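Transcriptional regulator, TetR family (Agrobacterium tumefaciens, PDB 2G7S) probably binds operator DNA as a dimer and represses transcription until a small-molecule ligand, not identified here, releases it, as in other TetR-family regulators. Local coordinates at residues A[16-21]-A[103-108]; A[29-34]-A[53-58]. All blocks are in the same frame, centred on the assembly; numbering follows the deposited sequence. Where two conformers were deposited one is given.

Interaction 1 (A[16-21]-A[103-108]); sequences CARTLI and FCVCAL
Arg18 and Ile21 of helix 6-24, in the DNA-binding domain of this TetR-type regulator, pack on Val105 and Leu108 at the start of the short helix 105-110 in the regulatory domain, so the contact is one of the joints between the two domains. It is small and has no hydrogen bond across it; 161 Å² is buried, and the closest pair of CA atoms is that of Ile21 and Val105, 6.9 Å apart. Val105 does much of the touching through a single methyl. With CG1 turned opposite the backbone N (chi1 166°), CG2 lies beside that N and meets Arg18 CG at 3.9 Å, the two side chains crossing at about a right angle. Arg18 thus contributes the aliphatic part of its chain here. The chain bends at chi3 (-47°), and its guanidinium group is bound by helix 52-77: NH1 forms a salt bridge with Glu66 and NH2 a hydrogen bond with Gln62, two grips that limit its rotation. Tyr63 of the same helix touches both Arg18 and Val105. Ile21 approaches the same valine methyl more loosely, Ile21 CG2 to Val105 CG2 at 4.4 Å. One turn on from Val105, Leu108 also packs on Ser111 of the second subunit, which puts the joint beside the dimer interface. Within the chain, Leu108 CD1 lies 3.6 Å from Ile21 O, a methyl resting against a backbone carbonyl oxygen of helix 6-24.

Interaction 2 (A[29-34]-A[53-58]); sequences FSYADI and SDLVCK
This is an apolar contact inside the DNA-binding domain, where Phe29, just before helix 31-38, and Tyr31 and Ile34, in its first turn, pack on Leu55 and Val56 of the long helix 52-77. Helices 31-38 and 42-48 correspond to the helix-turn-helix of TetR-family proteins, and helix 52-77 packs against the first of them. The CD1 methyl of Leu55 is shared by two partners. It lies 3.8 Å from Tyr31 CE1, in an oblique approach to the ring, and 4.0 Å from Ile34 CD1, where the two aliphatic chains meet tip to tip. Tyr31 reaches it because CG stands opposite the carbonyl carbon (chi1 -80°), sending the ring toward helix 52-77; the ring also meets His46 of helix 42-48. The next residue, Val56, puts CG2 at the edge of the Phe29 ring, 4.1 Å from Phe29 CZ and close to the ring plane. Phe29 is further held by Lys52, through a cation-pi contact and a hydrogen bond to its carbonyl oxygen. The start of helix 31-38 is fixed by a capping box: Asp33 N donates to Ser30 OG at 3.2 Å, and Ser30 N returns a bond to Asp33 OD2 from above the carboxylate plane. All five touching residues are buried and no hydrogen bond crosses, so the two segments meet through apolar side chains alone, while the polar bonds define how helix 31-38 begins.

In the fold
Interactions 1 and 2 illustrate how neighbouring contacts can share a helix. Their centres lie about 11 Å apart, and interaction 2 is nested in the chain loop that interaction 1 closes. Helix 6-24, which carries one side of interaction 1, also packs on both segments of interaction 2: Leu20 CB lies 3.7 Å from Phe29 CB, and Ala17 CB 3.8 Å from Leu55 CD2. Ile21 of interaction 1 touches both segments too, with CG1 3.8 Å from Phe29 CE2 and CD1 3.8 Å from Val56 CG1. Side chains are thus in continuous contact from the DNA-binding domain to helix 105-110. Relatives move their domains on ligand binding; whether this contact takes part is not established.

Interaction 1 (A[16-21]-A[103-108])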
ATOM      1  N   CYS A  16      13.980  16.915   5.354  1.00 12.15           N
ATOM      2  CA  CYS A  16      12.613  17.432   5.554  1.00 11.77           C
ATOM      3  C   CYS A  16      11.638  16.806   4.560  1.00 11.56           C
ATOM      4  O   CYS A  16      10.584  16.288   4.934  1.00 13.17           O
ATOM      5  CB  CYS A  16      12.621  18.981   5.415  1.00 11.65           C
ATOM      6  SG  CYS A  16      10.974  19.660   5.414  1.00 14.32           S
ATOM      7  N   ALA A  17      12.004  16.822   3.282  1.00 11.24           N
ATOM      8  CA  ALA A  17      11.111  16.281   2.263  1.00 11.34           C
ATOM      9  C   ALA A  17      10.875  14.772   2.509  1.00 10.73           C
ATOM     10  O   ALA A  17       9.759  14.267   2.280  1.00 12.09           O
ATOM     11  CB  ALA A  17      11.708  16.488   0.916  1.00 11.59           C
ATOM     12  N   ARG A  18      11.887  14.076   2.975  1.00 11.44           N
ATOM     13  CA  ARG A  18      11.685  12.613   3.240  1.00 12.78           C
ATOM     14  C   ARG A  18      10.620  12.466   4.351  1.00 12.07           C
ATOM     15  O   ARG A  18       9.706  11.628   4.242  1.00 12.35           O
ATOM     16  CB  ARG A  18      12.983  11.963   3.648  1.00 13.93           C
ATOM     17  CG  ARG A  18      12.697  10.449   3.629  1.00 19.18           C
ATOM     18  CD  ARG A  18      13.662   9.457   4.017  1.00 24.34           C
ATOM     19  NE  ARG A  18      14.958   9.663   3.449  1.00 23.61           N
ATOM     20  CZ  ARG A  18      15.999   8.844   3.718  1.00 21.89           C
ATOM     21  NH1 ARG A  18      15.798   7.796   4.528  1.00 24.39           N
ATOM     22  NH2 ARG A  18      17.210   9.120   3.208  1.00 19.44           N
ATOM     23  N   THR A  19      10.736  13.231   5.436  1.00 12.23           N
ATOM     24  CA  THR A  19       9.761  13.079   6.501  1.00 12.26           C
ATOM     25  C   THR A  19       8.365  13.444   6.012  1.00 12.28           C
ATOM     26  O   THR A  19       7.397  12.740   6.297  1.00 12.58           O
ATOM     27  CB  THR A  19      10.196  13.991   7.668  1.00 13.51           C
ATOM     28  OG1 THR A  19      11.477  13.540   8.099  1.00 17.24           O
ATOM     29  CG2 THR A  19       9.217  13.954   8.808  1.00 17.48           C
ATOM     30  N   LEU A  20       8.259  14.502   5.200  1.00 11.69           N
ATOM     31  CA  LEU A  20       6.930  14.912   4.713  1.00 11.91           C
ATOM     32  C   LEU A  20       6.336  13.860   3.759  1.00 10.69           C
ATOM     33  O   LEU A  20       5.134  13.601   3.774  1.00 11.41           O
ATOM     34  CB  LEU A  20       6.947  16.310   4.009  1.00 12.39           C
ATOM     35  CG  LEU A  20       7.486  17.455   4.936  1.00 14.46           C
ATOM     36  CD1 LEU A  20       7.524  18.722   4.108  1.00 14.10           C
ATOM     37  CD2 LEU A  20       6.541  17.590   6.160  1.00 18.07           C
ATOM     38  N   ILE A  21       7.178  13.304   2.868  1.00 10.10           N
ATOM     39  CA  ILE A  21       6.670  12.382   1.886  1.00  9.99           C
ATOM     40  C   ILE A  21       6.163  11.077   2.554  1.00  8.99           C
ATOM     41  O   ILE A  21       5.199  10.435   2.040  1.00 10.02           O
ATOM     42  CB  ILE A  21       7.703  12.139   0.788  1.00 10.73           C
ATOM     43  CG1 ILE A  21       7.111  12.018  -0.572  1.00 14.24           C
ATOM     44  CG2 ILE A  21       8.788  11.210   1.238  1.00 14.16           C
ATOM     45  CD1 ILE A  21       8.121  12.093  -1.733  1.00 15.31           C
ATOM     46  N   PHE A 103       6.859   4.222   7.499  1.00  9.49           N
ATOM     47  CA  PHE A 103       6.377   3.688   6.220  1.00  8.58           C
ATOM     48  C   PHE A 103       7.557   3.778   5.252  1.00  8.37           C
ATOM     49  O   PHE A 103       8.341   4.747   5.328  1.00 11.34           O
ATOM     50  CB  PHE A 103       5.185   4.494   5.692  1.00  8.77           C
ATOM     51  CG  PHE A 103       4.127   3.654   4.955  1.00  6.87           C
ATOM     52  CD1 PHE A 103       2.970   3.259   5.574  1.00  8.13           C
ATOM     53  CD2 PHE A 103       4.305   3.317   3.634  1.00  9.15           C
ATOM     54  CE1 PHE A 103       1.990   2.532   4.923  1.00  7.97           C
ATOM     55  CE2 PHE A 103       3.316   2.616   2.958  1.00  8.98           C
ATOM     56  CZ  PHE A 103       2.193   2.201   3.595  1.00  8.02           C
ATOM     57  N   CYS A 104       7.661   2.840   4.338  1.00  8.35           N
ATOM     58  CA  CYS A 104       8.688   2.878   3.304  1.00  7.53           C
ATOM     59  C   CYS A 104       8.319   3.980   2.265  1.00  7.19           C
ATOM     60  O   CYS A 104       7.206   4.005   1.749  1.00  7.54           O
ATOM     61  CB  CYS A 104       8.717   1.500   2.659  1.00 10.10           C
ATOM     62  SG  CYS A 104       9.766   1.503   1.131  1.00  8.57           S
ATOM     63  N   VAL A 105       9.263   4.883   1.974  1.00  7.42           N
ATOM     64  CA  VAL A 105       9.046   5.929   0.974  1.00  7.59           C
ATOM     65  C   VAL A 105       8.619   5.331  -0.342  1.00  5.90           C
ATOM     66  O   VAL A 105       7.743   5.880  -1.030  1.00  7.67           O
ATOM     67  CB  VAL A 105      10.442   6.641   0.783  1.00 10.41           C
ATOM     68  CG1 VAL A 105      10.431   7.528  -0.477  1.00 12.97           C
ATOM     69  CG2 VAL A 105      10.851   7.440   2.026  1.00 14.34           C
ATOM     70  N   CYS A 106       9.279   4.221  -0.732  1.00  7.29           N
ATOM     71  CA  CYS A 106       9.013   3.680  -2.074  1.00  6.50           C
ATOM     72  C   CYS A 106       7.672   2.946  -2.080  1.00  6.37           C
ATOM     73  O   CYS A 106       6.932   3.023  -3.063  1.00  7.33           O
ATOM     74  CB  CYS A 106      10.107   2.757  -2.534  1.00  7.64           C
ATOM     75  SG  CYS A 106      11.596   3.740  -2.927  1.00 10.48           S
ATOM     76  N   ALA A 107       7.323   2.237  -0.993  1.00  6.98           N
ATOM     77  CA  ALA A 107       6.038   1.585  -0.990  1.00  7.33           C
ATOM     78  C   ALA A 107       4.912   2.639  -1.082  1.00  6.85           C
ATOM     79  O   ALA A 107       3.858   2.415  -1.707  1.00  7.85           O
ATOM     80  CB  ALA A 107       5.897   0.710   0.291  1.00  7.71           C
ATOM     81  N   LEU A 108       5.084   3.763  -0.375  1.00  6.53           N
ATOM     82  CA  LEU A 108       4.061   4.784  -0.390  1.00  6.91           C
ATOM     83  C   LEU A 108       3.950   5.366  -1.801  1.00  6.88           C
ATOM     84  O   LEU A 108       2.853   5.537  -2.343  1.00  8.26           O
ATOM     85  CB  LEU A 108       4.350   5.889   0.718  1.00  8.69           C
ATOM     86  CG  LEU A 108       3.067   6.604   1.291  1.00  9.98           C
ATOM     87  CD1 LEU A 108       3.418   7.396   2.544  1.00 12.81           C
ATOM     88  CD2 LEU A 108       2.248   7.427   0.353  1.00 17.99           C
TER

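Interaction 2 (A[29-34]-A[53-58])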
ATOM      1  N   PHE A  29       2.965  17.540   0.100  1.00 14.96           N
ATOM      2  CA  PHE A  29       3.826  18.636   0.600  1.00 15.92           C
ATOM      3  C   PHE A  29       4.198  19.557  -0.531  1.00 16.22           C
ATOM      4  O   PHE A  29       4.146  19.173  -1.699  1.00 16.27           O
ATOM      5  CB  PHE A  29       5.065  18.093   1.318  1.00 17.32           C
ATOM      6  CG  PHE A  29       6.060  17.496   0.394  1.00 15.07           C
ATOM      7  CD1 PHE A  29       7.141  18.270  -0.011  1.00 15.10           C
ATOM      8  CD2 PHE A  29       5.913  16.199  -0.175  1.00 16.33           C
ATOM      9  CE1 PHE A  29       8.098  17.816  -0.912  1.00 16.07           C
ATOM     10  CE2 PHE A  29       6.855  15.770  -1.102  1.00 18.45           C
ATOM     11  CZ  PHE A  29       7.954  16.518  -1.471  1.00 18.76           C
ATOM     12  N   SER A  30       4.558  20.792  -0.146  1.00 17.01           N
ATOM     13  CA  SER A  30       4.915  21.814  -1.102  1.00 17.08           C
ATOM     14  C   SER A  30       6.289  22.374  -0.684  1.00 15.00           C
ATOM     15  O   SER A  30       6.783  22.172   0.457  1.00 14.80           O
ATOM     16  CB  SER A  30       3.980  23.015  -1.032  1.00 19.82           C
ATOM     17  OG  SER A  30       3.941  23.531   0.286  1.00 22.72           O
ATOM     18  N   TYR A  31       6.856  23.180  -1.571  1.00 14.76           N
ATOM     19  CA  TYR A  31       8.071  23.919  -1.160  1.00 12.38           C
ATOM     20  C   TYR A  31       7.761  24.866  -0.010  1.00 13.00           C
ATOM     21  O   TYR A  31       8.629  25.057   0.856  1.00 14.15           O
ATOM     22  CB  TYR A  31       8.647  24.727  -2.350  1.00 14.99           C
ATOM     23  CG  TYR A  31       9.458  23.911  -3.306  1.00 14.39           C
ATOM     24  CD1 TYR A  31       9.365  22.492  -3.331  1.00 16.12           C
ATOM     25  CD2 TYR A  31      10.386  24.521  -4.159  1.00 16.20           C
ATOM     26  CE1 TYR A  31      10.133  21.761  -4.231  1.00 15.97           C
ATOM     27  CE2 TYR A  31      11.178  23.791  -5.047  1.00 15.02           C
ATOM     28  CZ  TYR A  31      11.034  22.410  -5.081  1.00 17.86           C
ATOM     29  OH  TYR A  31      11.815  21.694  -5.928  1.00 20.26           O
ATOM     30  N   ALA A  32       6.524  25.395   0.068  1.00 13.74           N
ATOM     31  CA  ALA A  32       6.208  26.241   1.261  1.00 14.18           C
ATOM     32  C   ALA A  32       6.364  25.476   2.606  1.00 13.24           C
ATOM     33  O   ALA A  32       6.769  26.018   3.666  1.00 14.88           O
ATOM     34  CB  ALA A  32       4.821  26.843   1.175  1.00 15.45           C
ATOM     35  N   ASP A  33       6.015  24.182   2.585  1.00 12.55           N
ATOM     36  CA  ASP A  33       6.109  23.392   3.796  1.00 12.35           C
ATOM     37  C   ASP A  33       7.583  23.199   4.122  1.00 13.34           C
ATOM     38  O   ASP A  33       7.978  23.246   5.311  1.00 13.45           O
ATOM     39  CB  ASP A  33       5.489  21.987   3.531  1.00 13.57           C
ATOM     40  CG  ASP A  33       3.977  22.018   3.359  1.00 16.10           C
ATOM     41  OD1 ASP A  33       3.306  22.966   3.892  1.00 18.57           O
ATOM     42  OD2 ASP A  33       3.466  21.129   2.664  1.00 21.16           O
ATOM     43  N   ILE A  34       8.397  22.953   3.095  1.00 10.51           N
ATOM     44  CA  ILE A  34       9.846  22.813   3.338  1.00 10.40           C
ATOM     45  C   ILE A  34      10.411  24.132   3.913  1.00 10.88           C
ATOM     46  O   ILE A  34      11.190  24.101   4.874  1.00 13.48           O
ATOM     47  CB  ILE A  34      10.597  22.465   2.041  1.00  9.92           C
ATOM     48  CG1 ILE A  34      10.158  21.038   1.593  1.00 13.22           C
ATOM     49  CG2 ILE A  34      12.094  22.459   2.308  1.00 11.76           C
ATOM     50  CD1 ILE A  34      10.657  20.647   0.211  1.00 14.32           C
ATOM     51  N   SER A  53      10.349  17.218  -9.059  1.00  8.64           N
ATOM     52  CA  SER A  53      10.634  15.828  -9.489  1.00  8.76           C
ATOM     53  C   SER A  53      12.086  15.516  -9.216  1.00 10.01           C
ATOM     54  O   SER A  53      12.392  14.373  -8.811  1.00  9.45           O
ATOM     55  CB  SER A  53      10.277  15.599 -10.933  1.00 10.29           C
ATOM     56  OG  SER A  53      11.058  16.336 -11.791  1.00 11.77           O
ATOM     57  N   ASP A  54      12.992  16.476  -9.507  1.00  7.94           N
ATOM     58  CA  ASP A  54      14.371  16.187  -9.218  1.00  8.59           C
ATOM     59  C   ASP A  54      14.651  16.036  -7.704  1.00  8.91           C
ATOM     60  O   ASP A  54      15.401  15.126  -7.284  1.00  8.97           O
ATOM     61  CB  ASP A  54      15.217  17.325  -9.745  1.00 10.92           C
ATOM     62  CG  ASP A  54      16.713  17.100  -9.449  1.00 14.80           C
ATOM     63  OD1 ASP A  54      17.275  16.173 -10.090  1.00 17.90           O
ATOM     64  OD2 ASP A  54      17.249  17.854  -8.628  1.00 20.38           O
ATOM     65  N   LEU A  55      14.026  16.889  -6.891  1.00  8.17           N
ATOM     66  CA  LEU A  55      14.197  16.753  -5.447  1.00  8.84           C
ATOM     67  C   LEU A  55      13.772  15.349  -4.998  1.00  8.86           C
ATOM     68  O   LEU A  55      14.484  14.658  -4.228  1.00  8.94           O
ATOM     69  CB  LEU A  55      13.308  17.834  -4.815  1.00  9.06           C
ATOM     70  CG  LEU A  55      13.511  18.039  -3.339  1.00 15.69           C
ATOM     71  CD1 LEU A  55      12.922  19.475  -2.934  1.00 17.13           C
ATOM     72  CD2 LEU A  55      12.802  17.013  -2.642  1.00 16.76           C
ATOM     73  N   VAL A  56      12.612  14.919  -5.493  1.00  8.16           N
ATOM     74  CA  VAL A  56      12.120  13.595  -5.038  1.00  7.56           C
ATOM     75  C   VAL A  56      12.962  12.442  -5.645  1.00  7.92           C
ATOM     76  O   VAL A  56      13.212  11.439  -4.930  1.00  7.87           O
ATOM     77  CB  VAL A  56      10.626  13.484  -5.351  1.00  7.91           C
ATOM     78  CG1 VAL A  56      10.115  12.061  -5.006  1.00  9.10           C
ATOM     79  CG2 VAL A  56       9.873  14.556  -4.516  1.00  9.42           C
ATOM     80  N   CYS A  57      13.457  12.581  -6.876  1.00  7.74           N
ATOM     81  CA  CYS A  57      14.357  11.521  -7.339  1.00  7.91           C
ATOM     82  C   CYS A  57      15.582  11.443  -6.463  1.00  8.50           C
ATOM     83  O   CYS A  57      16.044  10.329  -6.169  1.00  9.56           O
ATOM     84  CB  CYS A  57      14.817  11.820  -8.767  1.00  8.98           C
ATOM     85  SG  CYS A  57      13.588  11.460 -10.032  1.00 10.31           S
ATOM     86  N   LYS A  58      16.126  12.603  -6.061  0.50  9.32           N
ATOM     87  CA  LYS A  58      17.318  12.593  -5.197  0.50  9.35           C
ATOM     88  C   LYS A  58      17.017  11.987  -3.826  0.50  8.81           C
ATOM     89  O   LYS A  58      17.875  11.343  -3.225  0.50  9.53           O
ATOM     90  CB  LYS A  58      17.847  14.016  -5.043  0.50 10.21           C
ATOM     91  CG  LYS A  58      18.446  14.482  -6.360  0.50 14.05           C
ATOM     92  CD  LYS A  58      19.826  13.883  -6.546  0.50 17.51           C
ATOM     93  CE  LYS A  58      20.353  14.160  -7.960  0.50 18.54           C
ATOM     94  NZ  LYS A  58      19.869  15.439  -8.463  0.50 15.75           N
TER